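Local coordinates for protein N-acetylmuramoyl-L-alanine amidase XlyA (Bacillus subtilis, PDB 3RDR) that cleaves the amide link between N-acetylmuramoyl residues and L-amino acids in cell-wall glycopeptides, here represented by its zinc-bearing catalytic amidase domain, at residues N17-P26 with L72-H80; S126-K134 with L146-I156. All blocks are in the same frame, centred on the assembly; numbering follows the deposited sequence.

Interaction 1 (N17-P26 with L72-H80)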
ATOM      1  N   ASN A  17      -6.732  16.871   2.993  1.00 30.17           N
ATOM      2  CA  ASN A  17      -6.288  16.494   4.328  1.00 29.62           C
ATOM      3  C   ASN A  17      -5.453  15.214   4.324  1.00 28.35           C
ATOM      4  O   ASN A  17      -4.539  15.070   5.140  1.00 28.29           O
ATOM      5  CB  ASN A  17      -7.493  16.327   5.261  1.00 32.26           C
ATOM      6  CG  ASN A  17      -8.097  17.662   5.685  1.00 36.84           C
ATOM      7  OD1 ASN A  17      -9.201  17.710   6.231  1.00 40.10           O
ATOM      8  ND2 ASN A  17      -7.370  18.752   5.445  1.00 36.62           N
ATOM      9  N   ASN A  18      -5.747  14.284   3.416  1.00 24.91           N
ATOM     10  CA  ASN A  18      -4.962  13.059   3.386  1.00 24.69           C
ATOM     11  C   ASN A  18      -3.859  13.050   2.332  1.00 24.26           C
ATOM     12  O   ASN A  18      -3.406  11.993   1.900  1.00 22.87           O
ATOM     13  CB  ASN A  18      -5.853  11.814   3.251  1.00 22.46           C
ATOM     14  CG  ASN A  18      -6.563  11.732   1.925  1.00 22.18           C
ATOM     15  OD1 ASN A  18      -7.023  10.657   1.524  1.00 24.56           O
ATOM     16  ND2 ASN A  18      -6.666  12.853   1.236  1.00 19.36           N
ATOM     17  N   ARG A  19      -3.445  14.238   1.903  1.00 23.50           N
ATOM     18  CA  ARG A  19      -2.331  14.357   0.971  1.00 24.34           C
ATOM     19  C   ARG A  19      -1.417  15.415   1.584  1.00 25.59           C
ATOM     20  O   ARG A  19      -1.284  16.525   1.064  1.00 25.69           O
ATOM     21  CB  ARG A  19      -2.774  14.782  -0.437  1.00 23.19           C
ATOM     22  CG  ARG A  19      -1.582  14.867  -1.399  1.00 23.21           C
ATOM     23  CD  ARG A  19      -1.949  14.935  -2.885  1.00 22.53           C
ATOM     24  NE  ARG A  19      -0.739  15.090  -3.692  1.00 24.28           N
ATOM     25  CZ  ARG A  19      -0.707  15.202  -5.020  1.00 25.25           C
ATOM     26  NH1 ARG A  19      -1.824  15.175  -5.730  1.00 22.94           N
ATOM     27  NH2 ARG A  19       0.457  15.356  -5.638  1.00 23.25           N
ATOM     28  N   PRO A  20      -0.782  15.078   2.719  1.00 25.89           N
ATOM     29  CA  PRO A  20       0.125  15.987   3.429  1.00 25.97           C
ATOM     30  C   PRO A  20       1.183  16.595   2.521  1.00 26.07           C
ATOM     31  O   PRO A  20       1.594  17.736   2.721  1.00 26.00           O
ATOM     32  CB  PRO A  20       0.716  15.099   4.528  1.00 25.99           C
ATOM     33  CG  PRO A  20       0.648  13.721   3.929  1.00 24.92           C
ATOM     34  CD  PRO A  20      -0.716  13.725   3.295  1.00 23.58           C
ATOM     35  N   GLY A  21       1.631  15.821   1.537  1.00 26.20           N
ATOM     36  CA  GLY A  21       2.613  16.320   0.591  1.00 25.71           C
ATOM     37  C   GLY A  21       4.041  16.567   1.042  1.00 25.83           C
ATOM     38  O   GLY A  21       4.713  17.430   0.478  1.00 26.22           O
ATOM     39  N   TYR A  22       4.524  15.840   2.047  1.00 24.79           N
ATOM     40  CA  TYR A  22       5.907  16.031   2.475  1.00 24.03           C
ATOM     41  C   TYR A  22       6.814  15.296   1.499  1.00 24.69           C
ATOM     42  O   TYR A  22       6.491  14.189   1.059  1.00 23.84           O
ATOM     43  CB  TYR A  22       6.138  15.478   3.881  1.00 25.16           C
ATOM     44  CG  TYR A  22       5.526  16.313   4.974  1.00 28.74           C
ATOM     45  CD1 TYR A  22       5.977  17.613   5.227  1.00 28.44           C
ATOM     46  CD2 TYR A  22       4.483  15.811   5.753  1.00 27.38           C
ATOM     47  CE1 TYR A  22       5.401  18.391   6.233  1.00 30.47           C
ATOM     48  CE2 TYR A  22       3.903  16.575   6.755  1.00 30.34           C
ATOM     49  CZ  TYR A  22       4.361  17.864   6.992  1.00 31.53           C
ATOM     50  OH  TYR A  22       3.768  18.615   7.981  1.00 32.77           O
ATOM     51  N   ALA A  23       7.940  15.915   1.150  1.00 23.14           N
ATOM     52  CA  ALA A  23       8.886  15.297   0.231  1.00 22.41           C
ATOM     53  C   ALA A  23       9.354  13.978   0.831  1.00 22.58           C
ATOM     54  O   ALA A  23       9.621  13.888   2.034  1.00 22.06           O
ATOM     55  CB  ALA A  23      10.080  16.214   0.000  1.00 21.17           C
ATOM     56  N   MET A  24       9.455  12.957  -0.010  1.00 22.90           N
ATOM     57  CA  MET A  24       9.889  11.652   0.461  1.00 22.12           C
ATOM     58  C   MET A  24      10.835  10.943  -0.493  1.00 20.88           C
ATOM     59  O   MET A  24      10.648  10.957  -1.704  1.00 20.84           O
ATOM     60  CB  MET A  24       8.674  10.743   0.715  1.00 22.25           C
ATOM     61  CG  MET A  24       9.037   9.298   1.090  1.00 23.37           C
ATOM     62  SD  MET A  24       7.613   8.194   1.365  1.00 24.90           S
ATOM     63  CE  MET A  24       7.257   7.637  -0.311  1.00 18.16           C
ATOM     64  N   THR A  25      11.860  10.333   0.087  1.00 22.80           N
ATOM     65  CA  THR A  25      12.833   9.528  -0.634  1.00 25.01           C
ATOM     66  C   THR A  25      12.636   8.196   0.096  1.00 24.82           C
ATOM     67  O   THR A  25      13.261   7.941   1.125  1.00 24.27           O
ATOM     68  CB  THR A  25      14.273  10.059  -0.433  1.00 27.34           C
ATOM     69  OG1 THR A  25      14.399  11.341  -1.067  1.00 27.10           O
ATOM     70  CG2 THR A  25      15.292   9.102  -1.047  1.00 27.03           C
ATOM     71  N   PRO A  26      11.735   7.343  -0.422  1.00 25.17           N
ATOM     72  CA  PRO A  26      11.427   6.038   0.177  1.00 25.35           C
ATOM     73  C   PRO A  26      12.576   5.050   0.363  1.00 24.76           C
ATOM     74  O   PRO A  26      13.275   4.688  -0.582  1.00 25.64           O
ATOM     75  CB  PRO A  26      10.325   5.494  -0.734  1.00 23.48           C
ATOM     76  CG  PRO A  26      10.688   6.061  -2.065  1.00 24.00           C
ATOM     77  CD  PRO A  26      11.058   7.492  -1.724  1.00 24.65           C
ATOM     78  N   LEU A  72      -1.028   8.445  -4.784  1.00 23.71           N
ATOM     79  CA  LEU A  72      -0.035   9.452  -4.434  1.00 23.19           C
ATOM     80  C   LEU A  72       1.236   9.273  -5.255  1.00 24.89           C
ATOM     81  O   LEU A  72       1.577   8.153  -5.649  1.00 23.94           O
ATOM     82  CB  LEU A  72       0.333   9.302  -2.955  1.00 21.32           C
ATOM     83  CG  LEU A  72      -0.214  10.124  -1.784  1.00 25.27           C
ATOM     84  CD1 LEU A  72      -1.554  10.753  -2.082  1.00 27.02           C
ATOM     85  CD2 LEU A  72      -0.281   9.208  -0.574  1.00 22.27           C
ATOM     86  N   PRO A  73       1.949  10.377  -5.535  1.00 25.19           N
ATOM     87  CA  PRO A  73       3.191  10.266  -6.304  1.00 25.26           C
ATOM     88  C   PRO A  73       4.224   9.683  -5.341  1.00 25.19           C
ATOM     89  O   PRO A  73       4.136   9.910  -4.133  1.00 24.18           O
ATOM     90  CB  PRO A  73       3.490  11.717  -6.690  1.00 26.04           C
ATOM     91  CG  PRO A  73       2.907  12.499  -5.551  1.00 26.38           C
ATOM     92  CD  PRO A  73       1.583  11.792  -5.330  1.00 25.14           C
ATOM     93  N   LEU A  74       5.196   8.938  -5.857  1.00 23.90           N
ATOM     94  CA  LEU A  74       6.193   8.322  -4.989  1.00 25.74           C
ATOM     95  C   LEU A  74       7.200   9.264  -4.325  1.00 26.70           C
ATOM     96  O   LEU A  74       8.043   8.817  -3.546  1.00 28.03           O
ATOM     97  CB  LEU A  74       6.926   7.211  -5.748  1.00 26.35           C
ATOM     98  CG  LEU A  74       5.989   6.145  -6.336  1.00 27.95           C
ATOM     99  CD1 LEU A  74       6.810   4.955  -6.805  1.00 27.46           C
ATOM    100  CD2 LEU A  74       4.970   5.701  -5.287  1.00 26.29           C
ATOM    101  N   ASN A  75       7.121  10.559  -4.619  1.00 27.11           N
ATOM    102  CA  ASN A  75       8.025  11.518  -3.987  1.00 27.66           C
ATOM    103  C   ASN A  75       7.330  12.255  -2.840  1.00 26.36           C
ATOM    104  O   ASN A  75       7.847  13.243  -2.322  1.00 25.75           O
ATOM    105  CB  ASN A  75       8.580  12.528  -5.007  1.00 30.16           C
ATOM    106  CG  ASN A  75       7.498  13.168  -5.862  1.00 32.03           C
ATOM    107  OD1 ASN A  75       6.506  13.688  -5.356  1.00 31.12           O
ATOM    108  ND2 ASN A  75       7.699  13.144  -7.172  1.00 38.41           N
ATOM    109  N   GLU A  76       6.159  11.752  -2.448  1.00 24.01           N
ATOM    110  CA  GLU A  76       5.372  12.319  -1.350  1.00 23.55           C
ATOM    111  C   GLU A  76       5.001  11.218  -0.352  1.00 22.87           C
ATOM    112  O   GLU A  76       4.898  10.051  -0.721  1.00 23.63           O
ATOM    113  CB  GLU A  76       4.089  12.961  -1.880  1.00 22.14           C
ATOM    114  CG  GLU A  76       4.262  14.357  -2.463  1.00 24.45           C
ATOM    115  CD  GLU A  76       2.946  14.952  -2.938  1.00 23.92           C
ATOM    116  OE1 GLU A  76       1.897  14.643  -2.334  1.00 25.40           O
ATOM    117  OE2 GLU A  76       2.955  15.739  -3.905  1.00 23.33           O
ATOM    118  N   ASN A  77       4.793  11.595   0.906  1.00 20.52           N
ATOM    119  CA  ASN A  77       4.428  10.627   1.940  1.00 21.45           C
ATOM    120  C   ASN A  77       2.916  10.472   2.055  1.00 19.83           C
ATOM    121  O   ASN A  77       2.145  11.246   1.481  1.00 20.07           O
ATOM    122  CB  ASN A  77       4.960  11.070   3.306  1.00 19.67           C
ATOM    123  CG  ASN A  77       4.099  12.153   3.942  1.00 23.23           C
ATOM    124  OD1 ASN A  77       3.956  13.252   3.399  1.00 20.55           O
ATOM    125  ND2 ASN A  77       3.511  11.842   5.095  1.00 19.86           N
ATOM    126  N   GLY A  78       2.504   9.462   2.810  1.00 21.32           N
ATOM    127  CA  GLY A  78       1.093   9.225   3.045  1.00 19.55           C
ATOM    128  C   GLY A  78       0.952   9.034   4.541  1.00 19.47           C
ATOM    129  O   GLY A  78       1.957   8.932   5.234  1.00 18.26           O
ATOM    130  N   TRP A  79      -0.275   9.013   5.049  1.00 21.17           N
ATOM    131  CA  TRP A  79      -0.512   8.792   6.477  1.00 22.78           C
ATOM    132  C   TRP A  79      -1.086   7.381   6.576  1.00 22.53           C
ATOM    133  O   TRP A  79      -2.279   7.192   6.356  1.00 22.81           O
ATOM    134  CB  TRP A  79      -1.541   9.791   7.012  1.00 22.59           C
ATOM    135  CG  TRP A  79      -1.083  11.224   7.056  1.00 23.97           C
ATOM    136  CD1 TRP A  79      -1.818  12.321   6.709  1.00 23.63           C
ATOM    137  CD2 TRP A  79       0.174  11.720   7.539  1.00 22.67           C
ATOM    138  NE1 TRP A  79      -1.101  13.467   6.947  1.00 24.04           N
ATOM    139  CE2 TRP A  79       0.124  13.130   7.456  1.00 23.71           C
ATOM    140  CE3 TRP A  79       1.337  11.112   8.034  1.00 22.64           C
ATOM    141  CZ2 TRP A  79       1.191  13.945   7.848  1.00 23.78           C
ATOM    142  CZ3 TRP A  79       2.397  11.918   8.425  1.00 24.25           C
ATOM    143  CH2 TRP A  79       2.317  13.324   8.329  1.00 26.34           C
ATOM    144  N   HIS A  80      -0.257   6.395   6.912  1.00 22.21           N
ATOM    145  CA  HIS A  80      -0.752   5.020   6.967  1.00 23.77           C
ATOM    146  C   HIS A  80      -0.058   4.080   7.945  1.00 24.51           C
ATOM    147  O   HIS A  80      -0.650   3.083   8.358  1.00 24.55           O
ATOM    148  CB  HIS A  80      -0.664   4.410   5.568  1.00 22.83           C
ATOM    149  CG  HIS A  80       0.727   4.393   5.015  1.00 22.18           C
ATOM    150  ND1 HIS A  80       1.593   3.339   5.210  1.00 22.56           N
ATOM    151  CD2 HIS A  80       1.430   5.336   4.342  1.00 21.66           C
ATOM    152  CE1 HIS A  80       2.770   3.635   4.686  1.00 21.73           C
ATOM    153  NE2 HIS A  80       2.697   4.842   4.154  1.00 20.92           N
TER
HETATM  154  O   HOH W   1      -2.202  16.219   6.298  1.00 49.69           O
HETATM  155  O   HOH W   2       1.108  13.481   0.176  1.00 21.98           O
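Pro20 lies over one face of the Trp79 indole, its CG 3.8 Å from the centroid of the five-membered ring in a CH-pi contact, and Asn77 ND2 sits above the same ring system toward its rim. In this T7 lysozyme-like amidase fold the two irregular loops that follow strands 7-9 and 68-70 join here through a single beta bridge, Ala23 with Glu76. At the indole edge a water accepts from Trp79 NE1 and donates to Asn17 O. Tyr22 turns a ring edge to this tryptophan, Tyr22 CE2 3.9 Å from Trp79 CZ2, and makes a cation-pi contact with Arg90. Beside the bridge, Met24 N donates to Asn75 O (2.8 Å). The Arg19 guanidinium carries Pro73 CD over one face and meets the Glu76 carboxylate at its edge, a side-on salt bridge. Arg19 NE reaches Glu76 OE1 at 3.0 Å and Arg19 NH2 reaches Glu76 OE2 at 3.1 Å, both on the syn side, with the two planes 36° apart. Arg19 NH1 donates a hydrogen bond to Ile12 O, so the group is held on two sides. A second water accepts a hydrogen bond from Gly21 N and donates to Glu76 OE1 and Asn77 O, stitching the salt bridge to the backbone. Met24 bends at its last torsion (chi3 86°), which lays CE against the carbonyl oxygens of Leu74 and Glu76. Asn77 and Tyr22 exchange two bonds: Asn77 N donates to Tyr22 O, and Asn77 OD1 receives Tyr22 N at 3.0 Å, nearly in line with its own C=O.

Interaction 2 (S126-K134 with L146-I156); sequences SLANVVPHK and LDTWDSFKAGI. With ZN (zinc ion), chain B.
Pro132 packs over one face of the Trp149 indole, a closely packed part of the contact between edge strand 130-132 of the mixed sheet and the C-terminal helix 149-154 of this T7 lysozyme-like fold. Pro132 CB stands 4.0 Å from the centroid of the six-membered ring, almost on its normal, while Pro132 CD comes within 3.5 Å of Trp149 CZ2. With CG anti to the backbone N (chi1 -177°), the indole projects from the helix toward the strand; Val130 O meets its edge in plane, and Lys153 CG lies against the opposite face. The helix axis runs 149° to the strand, roughly antiparallel and 10.2 Å away, a gap filled by these side chains. Toward the C-terminal end of the helix, Ile156 CD1 meets Val130 CG1 tip to tip and lies 3.8 Å from Leu127 CD1; helix 105-122 backs Val130 and Leu127. Packing is sparser toward Lys134 and Leu146, both partly exposed: Leu146 CD2 stays 4.1 Å from Pro132 CB and 4.0 Å from Lys134 CD, and the lysine's extended chain carries NZ on to a salt bridge with Glu140. Next to it His133 turns away from the helix and binds zinc through ND1, together with His32 and Cys141. At the other end Lys153, bent at chi3 (64°), donates from NZ to Leu127 O at 3.0 Å and weakly to Val130 O; Val130 N reaches Leu127 O from the opposite face of its carbonyl plane.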
ATOM      1  N   SER A 126      15.925  -2.670  -0.529  1.00 35.71           N
ATOM      2  CA  SER A 126      16.211  -4.083  -0.314  1.00 36.59           C
ATOM      3  C   SER A 126      15.019  -4.861   0.221  1.00 36.65           C
ATOM      4  O   SER A 126      14.091  -4.287   0.791  1.00 36.14           O
ATOM      5  CB  SER A 126      17.392  -4.246   0.646  1.00 35.59           C
ATOM      6  OG  SER A 126      17.019  -3.932   1.976  1.00 37.39           O
ATOM      7  N   LEU A 127      15.062  -6.178   0.038  1.00 35.99           N
ATOM      8  CA  LEU A 127      13.996  -7.058   0.498  1.00 34.27           C
ATOM      9  C   LEU A 127      13.813  -6.936   2.004  1.00 33.39           C
ATOM     10  O   LEU A 127      12.690  -7.001   2.512  1.00 34.26           O
ATOM     11  CB  LEU A 127      14.315  -8.514   0.145  1.00 35.38           C
ATOM     12  CG  LEU A 127      13.236  -9.523   0.556  1.00 35.89           C
ATOM     13  CD1 LEU A 127      12.026  -9.377  -0.359  1.00 33.50           C
ATOM     14  CD2 LEU A 127      13.792 -10.935   0.481  1.00 35.53           C
ATOM     15  N   ALA A 128      14.921  -6.772   2.719  1.00 30.40           N
ATOM     16  CA  ALA A 128      14.874  -6.637   4.168  1.00 29.27           C
ATOM     17  C   ALA A 128      14.048  -5.415   4.573  1.00 28.87           C
ATOM     18  O   ALA A 128      13.476  -5.374   5.663  1.00 28.08           O
ATOM     19  CB  ALA A 128      16.295  -6.520   4.734  1.00 29.30           C
ATOM     20  N   ASN A 129      13.981  -4.424   3.691  1.00 28.12           N
ATOM     21  CA  ASN A 129      13.229  -3.213   3.988  1.00 29.09           C
ATOM     22  C   ASN A 129      11.770  -3.247   3.530  1.00 28.08           C
ATOM     23  O   ASN A 129      11.091  -2.223   3.518  1.00 26.96           O
ATOM     24  CB  ASN A 129      13.964  -1.992   3.423  1.00 31.21           C
ATOM     25  CG  ASN A 129      15.098  -1.531   4.333  1.00 34.27           C
ATOM     26  OD1 ASN A 129      15.668  -2.325   5.083  1.00 35.46           O
ATOM     27  ND2 ASN A 129      15.431  -0.250   4.265  1.00 37.63           N
ATOM     28  N   VAL A 130      11.299  -4.426   3.137  1.00 27.34           N
ATOM     29  CA  VAL A 130       9.900  -4.590   2.757  1.00 25.77           C
ATOM     30  C   VAL A 130       9.302  -5.070   4.071  1.00 26.20           C
ATOM     31  O   VAL A 130       9.546  -6.200   4.498  1.00 27.50           O
ATOM     32  CB  VAL A 130       9.708  -5.664   1.668  1.00 26.42           C
ATOM     33  CG1 VAL A 130       8.221  -5.862   1.388  1.00 23.34           C
ATOM     34  CG2 VAL A 130      10.420  -5.237   0.391  1.00 23.10           C
ATOM     35  N   VAL A 131       8.539  -4.203   4.726  1.00 24.25           N
ATOM     36  CA  VAL A 131       7.968  -4.535   6.022  1.00 23.27           C
ATOM     37  C   VAL A 131       6.453  -4.460   6.122  1.00 23.54           C
ATOM     38  O   VAL A 131       5.783  -3.851   5.285  1.00 22.85           O
ATOM     39  CB  VAL A 131       8.533  -3.604   7.115  1.00 23.27           C
ATOM     40  CG1 VAL A 131      10.051  -3.710   7.168  1.00 24.32           C
ATOM     41  CG2 VAL A 131       8.106  -2.169   6.834  1.00 21.19           C
ATOM     42  N   PRO A 132       5.892  -5.093   7.165  1.00 23.75           N
ATOM     43  CA  PRO A 132       4.447  -5.087   7.385  1.00 23.17           C
ATOM     44  C   PRO A 132       4.118  -3.856   8.214  1.00 23.83           C
ATOM     45  O   PRO A 132       4.973  -3.355   8.949  1.00 23.59           O
ATOM     46  CB  PRO A 132       4.217  -6.372   8.170  1.00 21.14           C
ATOM     47  CG  PRO A 132       5.454  -6.437   9.031  1.00 23.96           C
ATOM     48  CD  PRO A 132       6.555  -6.075   8.048  1.00 23.15           C
ATOM     49  N   HIS A 133       2.892  -3.364   8.089  1.00 21.84           N
ATOM     50  CA  HIS A 133       2.463  -2.210   8.860  1.00 21.46           C
ATOM     51  C   HIS A 133       2.825  -2.442  10.328  1.00 23.12           C
ATOM     52  O   HIS A 133       3.258  -1.526  11.029  1.00 23.35           O
ATOM     53  CB  HIS A 133       0.946  -2.022   8.713  1.00 16.47           C
ATOM     54  CG  HIS A 133       0.386  -0.900   9.535  1.00 17.47           C
ATOM     55  ND1 HIS A 133      -0.957  -0.597   9.559  1.00 16.13           N
ATOM     56  CD2 HIS A 133       0.985  -0.008  10.360  1.00 18.08           C
ATOM     57  CE1 HIS A 133      -1.163   0.433  10.360  1.00 15.58           C
ATOM     58  NE2 HIS A 133      -0.000   0.809  10.859  1.00 17.82           N
ATOM     59  N   LYS A 134       2.655  -3.679  10.780  1.00 24.90           N
ATOM     60  CA  LYS A 134       2.931  -4.047  12.168  1.00 25.80           C
ATOM     61  C   LYS A 134       4.306  -3.600  12.658  1.00 25.76           C
ATOM     62  O   LYS A 134       4.460  -3.187  13.806  1.00 25.24           O
ATOM     63  CB  LYS A 134       2.792  -5.563  12.342  1.00 24.93           C
ATOM     64  CG  LYS A 134       2.956  -6.039  13.777  1.00 25.38           C
ATOM     65  CD  LYS A 134       2.677  -7.534  13.894  1.00 26.54           C
ATOM     66  CE  LYS A 134       2.791  -8.023  15.342  1.00 26.79           C
ATOM     67  NZ  LYS A 134       2.475  -9.481  15.431  1.00 28.73           N
ATOM     68  N   LEU A 146       0.500 -11.842   7.900  1.00 32.76           N
ATOM     69  CA  LEU A 146       1.382 -11.885   9.061  1.00 34.04           C
ATOM     70  C   LEU A 146       1.876 -13.277   9.453  1.00 36.81           C
ATOM     71  O   LEU A 146       3.083 -13.489   9.572  1.00 38.05           O
ATOM     72  CB  LEU A 146       0.712 -11.192  10.257  1.00 32.26           C
ATOM     73  CG  LEU A 146       0.741  -9.656  10.191  1.00 30.84           C
ATOM     74  CD1 LEU A 146      -0.117  -9.051  11.290  1.00 30.00           C
ATOM     75  CD2 LEU A 146       2.180  -9.176  10.313  1.00 29.45           C
ATOM     76  N   ASP A 147       0.961 -14.227   9.647  1.00 38.46           N
ATOM     77  CA  ASP A 147       1.359 -15.586  10.026  1.00 39.04           C
ATOM     78  C   ASP A 147       2.243 -16.266   8.987  1.00 37.76           C
ATOM     79  O   ASP A 147       2.910 -17.255   9.286  1.00 39.07           O
ATOM     80  CB  ASP A 147       0.132 -16.468  10.276  1.00 41.30           C
ATOM     81  CG  ASP A 147      -0.563 -16.146  11.579  1.00 43.69           C
ATOM     82  OD1 ASP A 147       0.138 -15.964  12.597  1.00 46.77           O
ATOM     83  OD2 ASP A 147      -1.812 -16.085  11.589  1.00 46.20           O
ATOM     84  N   THR A 148       2.247 -15.746   7.765  1.00 36.29           N
ATOM     85  CA  THR A 148       3.069 -16.324   6.707  1.00 34.16           C
ATOM     86  C   THR A 148       3.913 -15.242   6.031  1.00 33.90           C
ATOM     87  O   THR A 148       4.299 -15.378   4.871  1.00 33.84           O
ATOM     88  CB  THR A 148       2.190 -17.017   5.638  1.00 36.10           C
ATOM     89  OG1 THR A 148       1.240 -16.080   5.113  1.00 36.62           O
ATOM     90  CG2 THR A 148       1.444 -18.201   6.244  1.00 34.39           C
ATOM     91  N   TRP A 149       4.210 -14.179   6.774  1.00 34.55           N
ATOM     92  CA  TRP A 149       4.984 -13.049   6.255  1.00 34.62           C
ATOM     93  C   TRP A 149       6.260 -13.432   5.503  1.00 35.89           C
ATOM     94  O   TRP A 149       6.451 -13.042   4.348  1.00 34.71           O
ATOM     95  CB  TRP A 149       5.325 -12.083   7.399  1.00 33.21           C
ATOM     96  CG  TRP A 149       6.057 -10.853   6.938  1.00 34.00           C
ATOM     97  CD1 TRP A 149       7.343 -10.504   7.236  1.00 34.28           C
ATOM     98  CD2 TRP A 149       5.568  -9.850   6.036  1.00 32.82           C
ATOM     99  NE1 TRP A 149       7.689  -9.350   6.570  1.00 34.71           N
ATOM    100  CE2 TRP A 149       6.619  -8.928   5.826  1.00 33.40           C
ATOM    101  CE3 TRP A 149       4.346  -9.642   5.383  1.00 30.72           C
ATOM    102  CZ2 TRP A 149       6.485  -7.814   4.986  1.00 30.94           C
ATOM    103  CZ3 TRP A 149       4.213  -8.530   4.546  1.00 30.08           C
ATOM    104  CH2 TRP A 149       5.280  -7.634   4.358  1.00 28.85           C
ATOM    105  N   ASP A 150       7.133 -14.198   6.150  1.00 38.10           N
ATOM    106  CA  ASP A 150       8.382 -14.600   5.516  1.00 39.39           C
ATOM    107  C   ASP A 150       8.173 -15.336   4.195  1.00 38.61           C
ATOM    108  O   ASP A 150       8.980 -15.204   3.274  1.00 38.64           O
ATOM    109  CB  ASP A 150       9.207 -15.452   6.486  1.00 43.85           C
ATOM    110  CG  ASP A 150       9.808 -14.626   7.615  1.00 47.23           C
ATOM    111  OD1 ASP A 150      10.289 -15.219   8.604  1.00 50.11           O
ATOM    112  OD2 ASP A 150       9.807 -13.379   7.509  1.00 48.43           O
ATOM    113  N   SER A 151       7.094 -16.108   4.097  1.00 37.76           N
ATOM    114  CA  SER A 151       6.796 -16.832   2.864  1.00 37.33           C
ATOM    115  C   SER A 151       6.361 -15.832   1.800  1.00 36.01           C
ATOM    116  O   SER A 151       6.772 -15.922   0.643  1.00 35.45           O
ATOM    117  CB  SER A 151       5.680 -17.859   3.088  1.00 36.80           C
ATOM    118  OG  SER A 151       6.077 -18.857   4.012  1.00 40.15           O
ATOM    119  N   PHE A 152       5.518 -14.883   2.198  1.00 34.94           N
ATOM    120  CA  PHE A 152       5.041 -13.850   1.280  1.00 34.71           C
ATOM    121  C   PHE A 152       6.240 -13.148   0.652  1.00 33.40           C
ATOM    122  O   PHE A 152       6.253 -12.872  -0.549  1.00 33.89           O
ATOM    123  CB  PHE A 152       4.183 -12.824   2.036  1.00 34.21           C
ATOM    124  CG  PHE A 152       3.937 -11.552   1.268  1.00 34.02           C
ATOM    125  CD1 PHE A 152       3.114 -11.544   0.148  1.00 33.90           C
ATOM    126  CD2 PHE A 152       4.546 -10.362   1.661  1.00 34.19           C
ATOM    127  CE1 PHE A 152       2.900 -10.368  -0.574  1.00 33.69           C
ATOM    128  CE2 PHE A 152       4.340  -9.180   0.947  1.00 32.34           C
ATOM    129  CZ  PHE A 152       3.514  -9.184  -0.173  1.00 32.41           C
ATOM    130  N   LYS A 153       7.246 -12.866   1.473  1.00 33.29           N
ATOM    131  CA  LYS A 153       8.449 -12.194   0.995  1.00 35.40           C
ATOM    132  C   LYS A 153       9.290 -13.094   0.098  1.00 36.40           C
ATOM    133  O   LYS A 153       9.888 -12.625  -0.874  1.00 36.48           O
ATOM    134  CB  LYS A 153       9.282 -11.691   2.179  1.00 34.92           C
ATOM    135  CG  LYS A 153       8.620 -10.536   2.928  1.00 35.31           C
ATOM    136  CD  LYS A 153       9.492  -9.991   4.052  1.00 36.43           C
ATOM    137  CE  LYS A 153      10.787  -9.384   3.528  1.00 35.99           C
ATOM    138  NZ  LYS A 153      11.593  -8.795   4.636  1.00 34.51           N
ATOM    139  N   ALA A 154       9.331 -14.385   0.413  1.00 37.18           N
ATOM    140  CA  ALA A 154      10.099 -15.327  -0.395  1.00 37.09           C
ATOM    141  C   ALA A 154       9.479 -15.402  -1.783  1.00 38.04           C
ATOM    142  O   ALA A 154      10.153 -15.718  -2.764  1.00 38.42           O
ATOM    143  CB  ALA A 154      10.101 -16.705   0.258  1.00 37.86           C
ATOM    144  N   GLY A 155       8.188 -15.097  -1.863  1.00 38.37           N
ATOM    145  CA  GLY A 155       7.502 -15.139  -3.143  1.00 38.33           C
ATOM    146  C   GLY A 155       7.752 -13.915  -4.002  1.00 39.44           C
ATOM    147  O   GLY A 155       7.419 -13.901  -5.187  1.00 39.65           O
ATOM    148  N   ILE A 156       8.336 -12.880  -3.410  1.00 40.17           N
ATOM    149  CA  ILE A 156       8.626 -11.649  -4.138  1.00 40.08           C
ATOM    150  C   ILE A 156       9.739 -11.873  -5.153  1.00 42.62           C
ATOM    151  O   ILE A 156       9.547 -11.692  -6.360  1.00 40.74           O
ATOM    152  CB  ILE A 156       9.078 -10.537  -3.178  1.00 38.50           C
ATOM    153  CG1 ILE A 156       7.953 -10.207  -2.199  1.00 36.38           C
ATOM    154  CG2 ILE A 156       9.490  -9.307  -3.965  1.00 35.87           C
ATOM    155  CD1 ILE A 156       8.333  -9.183  -1.147  1.00 37.34           C
TER
HETATM  156 ZN    ZN B 190      -2.227  -1.382   7.878  1.00 33.73          ZN

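How the interactions relate
Interaction 1 closes before interaction 2 opens along the chain, and their centres lie about 22 Å apart. The loop 17-26 leads into strand 28-33, neighbour of edge strand 130-132, while loop 72-80 follows strand 68-70 near the other edge, so interaction 1 ties to strands near both edges of the sheet, whereas interaction 2 lies on edge strand 130-132. Only their ends come together near the metal, where His80, the last residue of 72-80, hydrogen-bonds through ND1 to NE2 of the zinc ligand His32, and His80 O packs 3.4 Å from CE1 of the zinc ligand His133. The loop contact and the helix packing themselves lie away from the zinc centre, in different parts of the fold.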